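Aminotransferase (Psychrobacter arcticus 273-4, PDB 3IF2) probably transfers amino groups between amino acids and keto acids, perhaps valine and pyruvate, with bound pyridoxal 5'-phosphate as its cofactor. Local coordinates at residues V93-R98 / G249-N254; F272-I277 / D323-L328. All blocks are in the same frame, centred on the assembly; numbering follows the deposited sequence.

Contact 1 (V93-R98 / G249-N254)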
loop_
_atom_site.group_PDB
_atom_site.type_symbol
_atom_site.label_atom_id
_atom_site.label_comp_id
_atom_site.label_asym_id
_atom_site.label_seq_id
_atom_site.Cartn_x
_atom_site.Cartn_y
_atom_site.Cartn_z
ATOM N N VAL A 93 -16.796 9.604 -10.720
ATOM C CA VAL A 93 -17.793 10.640 -10.383
ATOM C C VAL A 93 -18.912 10.635 -11.425
ATOM O O VAL A 93 -20.084 10.485 -11.081
ATOM C CB VAL A 93 -17.155 12.069 -10.303
ATOM C CG1 VAL A 93 -18.219 13.162 -10.292
ATOM C CG2 VAL A 93 -16.223 12.186 -9.077
ATOM N N GLY A 94 -18.531 10.786 -12.696
ATOM C CA GLY A 94 -19.487 10.761 -13.810
ATOM C C GLY A 94 -20.334 9.497 -13.830
ATOM O O GLY A 94 -21.568 9.564 -13.898
ATOM N N PHE A 95 -19.655 8.355 -13.728
ATOM C CA PHE A 95 -20.262 7.007 -13.702
ATOM C C PHE A 95 -21.320 6.802 -12.595
ATOM O O PHE A 95 -22.447 6.361 -12.896
ATOM C CB PHE A 95 -19.146 5.958 -13.575
ATOM C CG PHE A 95 -19.623 4.538 -13.554
ATOM C CD1 PHE A 95 -19.932 3.916 -12.342
ATOM C CD2 PHE A 95 -19.745 3.812 -14.737
ATOM C CE1 PHE A 95 -20.382 2.609 -12.308
ATOM C CE2 PHE A 95 -20.186 2.501 -14.720
ATOM C CZ PHE A 95 -20.519 1.897 -13.498
ATOM N N PHE A 96 -20.965 7.097 -11.336
ATOM C CA PHE A 96 -21.927 6.976 -10.237
ATOM C C PHE A 96 -23.094 7.962 -10.361
ATOM O O PHE A 96 -24.250 7.593 -10.068
ATOM C CB PHE A 96 -21.259 7.093 -8.867
ATOM C CG PHE A 96 -20.370 5.920 -8.523
ATOM C CD1 PHE A 96 -20.905 4.642 -8.396
ATOM C CD2 PHE A 96 -19.008 6.092 -8.289
ATOM C CE1 PHE A 96 -20.094 3.555 -8.080
ATOM C CE2 PHE A 96 -18.204 5.007 -7.961
ATOM C CZ PHE A 96 -18.746 3.739 -7.851
ATOM N N ASN A 97 -22.804 9.189 -10.793
ATOM C CA ASN A 97 -23.852 10.210 -11.010
ATOM C C ASN A 97 -24.816 9.848 -12.161
ATOM O O ASN A 97 -25.999 10.123 -12.057
ATOM C CB ASN A 97 -23.243 11.623 -11.208
ATOM C CG ASN A 97 -22.667 12.213 -9.923
ATOM O OD1 ASN A 97 -23.053 11.846 -8.820
ATOM N ND2 ASN A 97 -21.755 13.149 -10.068
ATOM N N ARG A 98 -24.294 9.249 -13.243
ATOM C CA ARG A 98 -25.113 8.737 -14.374
ATOM C C ARG A 98 -26.064 7.652 -13.915
ATOM O O ARG A 98 -27.240 7.674 -14.250
ATOM C CB ARG A 98 -24.258 8.057 -15.478
ATOM C CG ARG A 98 -23.565 8.951 -16.479
ATOM C CD ARG A 98 -23.146 8.180 -17.769
ATOM N NE ARG A 98 -22.178 7.082 -17.611
ATOM C CZ ARG A 98 -20.855 7.220 -17.429
ATOM N NH1 ARG A 98 -20.276 8.422 -17.267
ATOM N NH2 ARG A 98 -20.091 6.127 -17.349
ATOM N N GLY A 249 -19.937 -6.942 -5.163
ATOM C CA GLY A 249 -21.254 -6.389 -5.396
ATOM C C GLY A 249 -21.432 -5.456 -6.553
ATOM O O GLY A 249 -20.630 -5.435 -7.478
HETATM N N MSE A 250 -22.509 -4.677 -6.473
HETATM C CA MSE A 250 -22.873 -3.715 -7.511
HETATM C C MSE A 250 -21.996 -2.470 -7.423
HETATM O O MSE A 250 -21.461 -2.164 -6.330
HETATM C CB MSE A 250 -24.312 -3.249 -7.332
HETATM C CG MSE A 250 -25.347 -4.332 -7.408
HETATM SE SE MSE A 250 -26.881 -3.844 -6.376
HETATM C CE MSE A 250 -26.019 -3.808 -4.593
ATOM N N PRO A 251 -21.790 -1.777 -8.566
ATOM C CA PRO A 251 -22.200 -2.088 -9.954
ATOM C C PRO A 251 -21.209 -3.029 -10.694
ATOM O O PRO A 251 -21.543 -3.532 -11.757
ATOM C CB PRO A 251 -22.219 -0.718 -10.629
ATOM C CG PRO A 251 -21.227 0.119 -9.815
ATOM C CD PRO A 251 -21.040 -0.506 -8.482
ATOM N N PHE A 252 -19.994 -3.185 -10.173
ATOM C CA PHE A 252 -18.979 -4.107 -10.694
ATOM C C PHE A 252 -18.268 -4.712 -9.494
ATOM O O PHE A 252 -17.997 -3.998 -8.556
ATOM C CB PHE A 252 -17.961 -3.411 -11.637
ATOM C CG PHE A 252 -17.345 -2.133 -11.081
ATOM C CD1 PHE A 252 -16.240 -2.172 -10.233
ATOM C CD2 PHE A 252 -17.858 -0.892 -11.442
ATOM C CE1 PHE A 252 -15.685 -0.991 -9.706
ATOM C CE2 PHE A 252 -17.289 0.301 -10.927
ATOM C CZ PHE A 252 -16.203 0.240 -10.052
ATOM N N PRO A 253 -17.980 -6.023 -9.503
ATOM C CA PRO A 253 -18.228 -7.033 -10.531
ATOM C C PRO A 253 -19.666 -7.542 -10.608
ATOM O O PRO A 253 -19.934 -8.387 -11.447
ATOM C CB PRO A 253 -17.255 -8.155 -10.151
ATOM C CG PRO A 253 -17.231 -8.103 -8.673
ATOM C CD PRO A 253 -17.470 -6.653 -8.277
ATOM N N ASN A 254 -20.557 -7.043 -9.743
ATOM C CA ASN A 254 -21.998 -7.351 -9.748
ATOM C C ASN A 254 -22.250 -8.845 -9.662
ATOM O O ASN A 254 -23.068 -9.374 -10.403
ATOM C CB ASN A 254 -22.646 -6.726 -11.000
ATOM C CG ASN A 254 -24.203 -6.704 -10.958
ATOM O OD1 ASN A 254 -24.827 -6.396 -9.932
ATOM N ND2 ASN A 254 -24.817 -7.005 -12.103
#

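Contact 2 (F272-I277 / D323-L328). With PLP (pyridoxal-5'-phosphate), chain C.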
loop_
_atom_site.group_PDB
_atom_site.type_symbol
_atom_site.label_atom_id
_atom_site.label_comp_id
_atom_site.label_asym_id
_atom_site.label_seq_id
_atom_site.Cartn_x
_atom_site.Cartn_y
_atom_site.Cartn_z
ATOM N N PHE A 272 -15.350 -0.202 -2.913
ATOM C CA PHE A 272 -15.347 -1.027 -4.123
ATOM C C PHE A 272 -13.914 -1.461 -4.372
ATOM O O PHE A 272 -12.976 -0.991 -3.715
ATOM C CB PHE A 272 -15.862 -0.279 -5.348
ATOM C CG PHE A 272 -17.172 0.412 -5.141
ATOM C CD1 PHE A 272 -17.209 1.681 -4.561
ATOM C CD2 PHE A 272 -18.374 -0.188 -5.547
ATOM C CE1 PHE A 272 -18.415 2.338 -4.371
ATOM C CE2 PHE A 272 -19.591 0.464 -5.368
ATOM C CZ PHE A 272 -19.614 1.736 -4.783
ATOM N N SER A 273 -13.753 -2.369 -5.321
ATOM C CA SER A 273 -12.445 -2.892 -5.693
ATOM C C SER A 273 -12.441 -3.324 -7.155
ATOM O O SER A 273 -13.500 -3.659 -7.702
ATOM C CB SER A 273 -12.123 -4.094 -4.820
ATOM O OG SER A 273 -10.829 -4.585 -5.050
ATOM N N LEU A 274 -11.249 -3.277 -7.765
ATOM C CA LEU A 274 -11.012 -3.798 -9.122
ATOM C C LEU A 274 -10.495 -5.250 -9.077
ATOM O O LEU A 274 -10.283 -5.866 -10.123
ATOM C CB LEU A 274 -10.021 -2.916 -9.892
ATOM C CG LEU A 274 -10.388 -1.464 -10.194
ATOM C CD1 LEU A 274 -9.279 -0.819 -11.084
ATOM C CD2 LEU A 274 -11.746 -1.398 -10.864
ATOM N N SER A 275 -10.315 -5.809 -7.879
ATOM C CA SER A 275 -9.790 -7.176 -7.730
ATOM C C SER A 275 -10.715 -8.256 -8.287
ATOM O O SER A 275 -10.287 -9.119 -9.064
ATOM C CB SER A 275 -9.483 -7.471 -6.260
ATOM O OG SER A 275 -8.525 -6.567 -5.778
ATOM N N LYS A 276 -11.991 -8.147 -7.964
ATOM C CA LYS A 276 -12.948 -9.190 -8.339
ATOM C C LYS A 276 -13.579 -9.045 -9.713
ATOM O O LYS A 276 -14.351 -9.909 -10.119
ATOM C CB LYS A 276 -13.930 -9.417 -7.188
ATOM C CG LYS A 276 -13.221 -9.580 -5.786
ATOM C CD LYS A 276 -12.261 -10.790 -5.681
ATOM C CE LYS A 276 -11.394 -10.752 -4.425
ATOM N NZ LYS A 276 -12.159 -10.386 -3.213
ATOM N N ILE A 277 -13.239 -7.969 -10.439
ATOM C CA ILE A 277 -13.577 -7.868 -11.855
ATOM C C ILE A 277 -12.482 -8.585 -12.649
ATOM O O ILE A 277 -12.660 -8.789 -13.841
ATOM C CB ILE A 277 -13.844 -6.399 -12.401
ATOM C CG1 ILE A 277 -12.586 -5.519 -12.502
ATOM C CG2 ILE A 277 -14.859 -5.706 -11.528
ATOM C CD1 ILE A 277 -12.833 -4.164 -13.195
ATOM N N ASP A 323 -19.031 2.748 -19.840
ATOM C CA ASP A 323 -19.822 1.689 -19.183
ATOM C C ASP A 323 -19.469 0.231 -19.539
ATOM O O ASP A 323 -20.190 -0.673 -19.112
ATOM C CB ASP A 323 -21.348 1.928 -19.329
ATOM C CG ASP A 323 -21.849 3.152 -18.556
ATOM O OD1 ASP A 323 -21.159 3.653 -17.637
ATOM O OD2 ASP A 323 -22.980 3.615 -18.861
ATOM N N ARG A 324 -18.361 -0.027 -20.242
ATOM C CA ARG A 324 -17.996 -1.417 -20.567
ATOM C C ARG A 324 -17.644 -2.219 -19.322
ATOM O O ARG A 324 -17.767 -3.435 -19.360
ATOM C CB ARG A 324 -16.894 -1.539 -21.636
ATOM C CG ARG A 324 -17.355 -1.172 -23.048
ATOM C CD ARG A 324 -16.290 -1.463 -24.098
ATOM N NE ARG A 324 -16.250 -2.896 -24.435
ATOM C CZ ARG A 324 -15.432 -3.469 -25.335
ATOM N NH1 ARG A 324 -14.505 -2.756 -26.009
ATOM N NH2 ARG A 324 -15.529 -4.793 -25.548
ATOM N N ILE A 325 -17.219 -1.549 -18.235
ATOM C CA ILE A 325 -16.951 -2.214 -16.942
ATOM C C ILE A 325 -18.241 -2.893 -16.411
ATOM O O ILE A 325 -18.188 -4.021 -15.916
ATOM C CB ILE A 325 -16.262 -1.237 -15.897
ATOM C CG1 ILE A 325 -15.600 -2.022 -14.760
ATOM C CG2 ILE A 325 -17.226 -0.178 -15.385
ATOM C CD1 ILE A 325 -14.838 -1.154 -13.737
ATOM N N LYS A 326 -19.382 -2.219 -16.584
ATOM C CA LYS A 326 -20.702 -2.724 -16.202
ATOM C C LYS A 326 -21.158 -3.879 -17.127
ATOM O O LYS A 326 -21.663 -4.903 -16.645
ATOM C CB LYS A 326 -21.722 -1.573 -16.222
ATOM C CG LYS A 326 -23.002 -1.840 -15.465
ATOM C CD LYS A 326 -23.921 -0.597 -15.426
ATOM C CE LYS A 326 -25.089 -0.752 -14.433
ATOM N NZ LYS A 326 -25.863 -2.008 -14.647
ATOM N N GLN A 327 -20.954 -3.725 -18.440
ATOM C CA GLN A 327 -21.328 -4.765 -19.420
ATOM C C GLN A 327 -20.499 -6.024 -19.238
ATOM O O GLN A 327 -21.030 -7.140 -19.307
ATOM C CB GLN A 327 -21.211 -4.278 -20.856
ATOM C CG GLN A 327 -22.077 -3.074 -21.169
ATOM C CD GLN A 327 -21.996 -2.693 -22.630
ATOM O OE1 GLN A 327 -22.557 -3.398 -23.492
ATOM N NE2 GLN A 327 -21.292 -1.573 -22.929
ATOM N N LEU A 328 -19.210 -5.838 -18.989
ATOM C CA LEU A 328 -18.305 -6.928 -18.672
ATOM C C LEU A 328 -18.794 -7.715 -17.414
ATOM O O LEU A 328 -18.792 -8.943 -17.390
ATOM C CB LEU A 328 -16.920 -6.349 -18.398
ATOM C CG LEU A 328 -15.773 -7.278 -18.070
ATOM C CD1 LEU A 328 -15.502 -8.096 -19.327
ATOM C CD2 LEU A 328 -14.545 -6.497 -17.617
HETATM N N1 PLP C . -13.770 -7.649 0.664
HETATM C C2 PLP C . -14.106 -8.984 0.590
HETATM C C2A PLP C . -15.487 -9.377 1.009
HETATM C C3 PLP C . -13.161 -9.922 0.116
HETATM O O3 PLP C . -13.453 -11.256 0.022
HETATM C C4 PLP C . -11.866 -9.489 -0.256
HETATM C C4A PLP C . -10.813 -10.566 -0.492
HETATM O O4A PLP C . -10.079 -10.549 -1.489
HETATM C C5 PLP C . -11.544 -8.094 -0.164
HETATM C C6 PLP C . -12.529 -7.203 0.302
HETATM C C5A PLP C . -10.154 -7.519 -0.501
HETATM O O4P PLP C . -9.988 -7.187 -1.864
HETATM P P PLP C . -8.747 -6.294 -2.349
HETATM O O1P PLP C . -7.752 -5.769 -1.342
HETATM O O2P PLP C . -9.450 -5.140 -2.981
HETATM O O3P PLP C . -8.024 -7.141 -3.321
#

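Contact 1 (V93-R98 / G249-N254)
Phe95 meets Pro251 with the edge of its ring: CG of the proline lies close to the ring plane, 3.6 Å from Phe95 CE1. The same CE1 also reaches Phe252, where it sits at the rim of that ring, near its plane and 4.1 Å from CE2. Phe96 comes to the same proline carbon, its CE1 lying 4.0 Å from Pro251 CG and 4.2 Å from Pro251 CD, with the two side chains at about a right angle. One face of the Phe96 ring carries Phe95 CD1, offset toward the rim, so the consecutive phenylalanines pack on each other as well as on the loop. With CG anti to the backbone N (chi1 -179°), Phe95 stretches out from the helix toward the loop. The peptide bonds before Pro251 and Pro253 are both cis, and Asn254 N closes the turn on Gly249 O at 2.8 Å. No hydrogen bond joins the two segments, and the four touching residues are all buried. Pro251 and Phe252 of the loop thus pack on two consecutive phenylalanines of the helix by apolar contact alone. The contact joins helix 86-100 to the loop between strands 242-245 and 268-273. Ile325 of helix 324-351 touches both Phe95 and Phe252, while strand 285-288 of the mixed sheet meets Phe252 through Ile286 and Phe96 through Val288.

Contact 2 (F272-I277 / D323-L328)
Three residues of the pyridoxal phosphate site of this class I/II aminotransferase come from the 272-277 segment, where strand 268-273 runs out into a turn, and Leu274 and Ile277 on that turn pack against Ile325 of helix 324-351. Ser273 OG donates to O2P of the cofactor phosphate at 2.5 Å and accepts from Ser275 N in a nearly straight bond (166°), an ST turn in which the hydroxyl that holds the phosphate also takes the N-H two residues on. Replacing Ser273 with an alanine would probably leave O2P without this donor and Ser275 N without its acceptor, giving the turn more freedom to shift beside the phosphate. Ser275 OG donates to a second phosphate oxygen, O3P, at 2.6 Å. Lys276, bent at chi2 and chi4, brings NZ to 2.7 Å from the aldehyde oxygen O4A; it is probably the lysine that forms the Schiff base in this family, but here the two are modelled unlinked. Tyr79 of the second subunit packs on Ser275 and Lys276 and is hydrogen-bonded to the cofactor, so the pocket draws on both chains. Behind the turn the contact is purely apolar. Leu274 CD2 comes within 4.2 Å of Ile325 CD1, and Ile277, with CG1 between the backbone N and the carbonyl carbon (chi1 71°), crosses Ile325 at about a right angle, its CD1 3.7 Å from Ile325 CD1.

In the fold
The two contacts follow one another along the chain, 93-98/249-254 closing before 272-277/323-328 opens, yet their centres are only 8 Å apart and both lie on the same side of the chain's centre. They touch directly: Arg98 NH2 makes a salt bridge of 2.7 Å to Asp323 OD1, tying helix 86-100 to the start of helix 324-351. The loop also packs on the strand end and turn: Met250 O on Phe272 CE2, and Pro253 CB on Lys276 O. The loop of contact 1 thus lies directly against strand 268-273 and the cofactor-binding turn that follows it, placing contact 1 as a second layer behind the pyridoxal phosphate pocket.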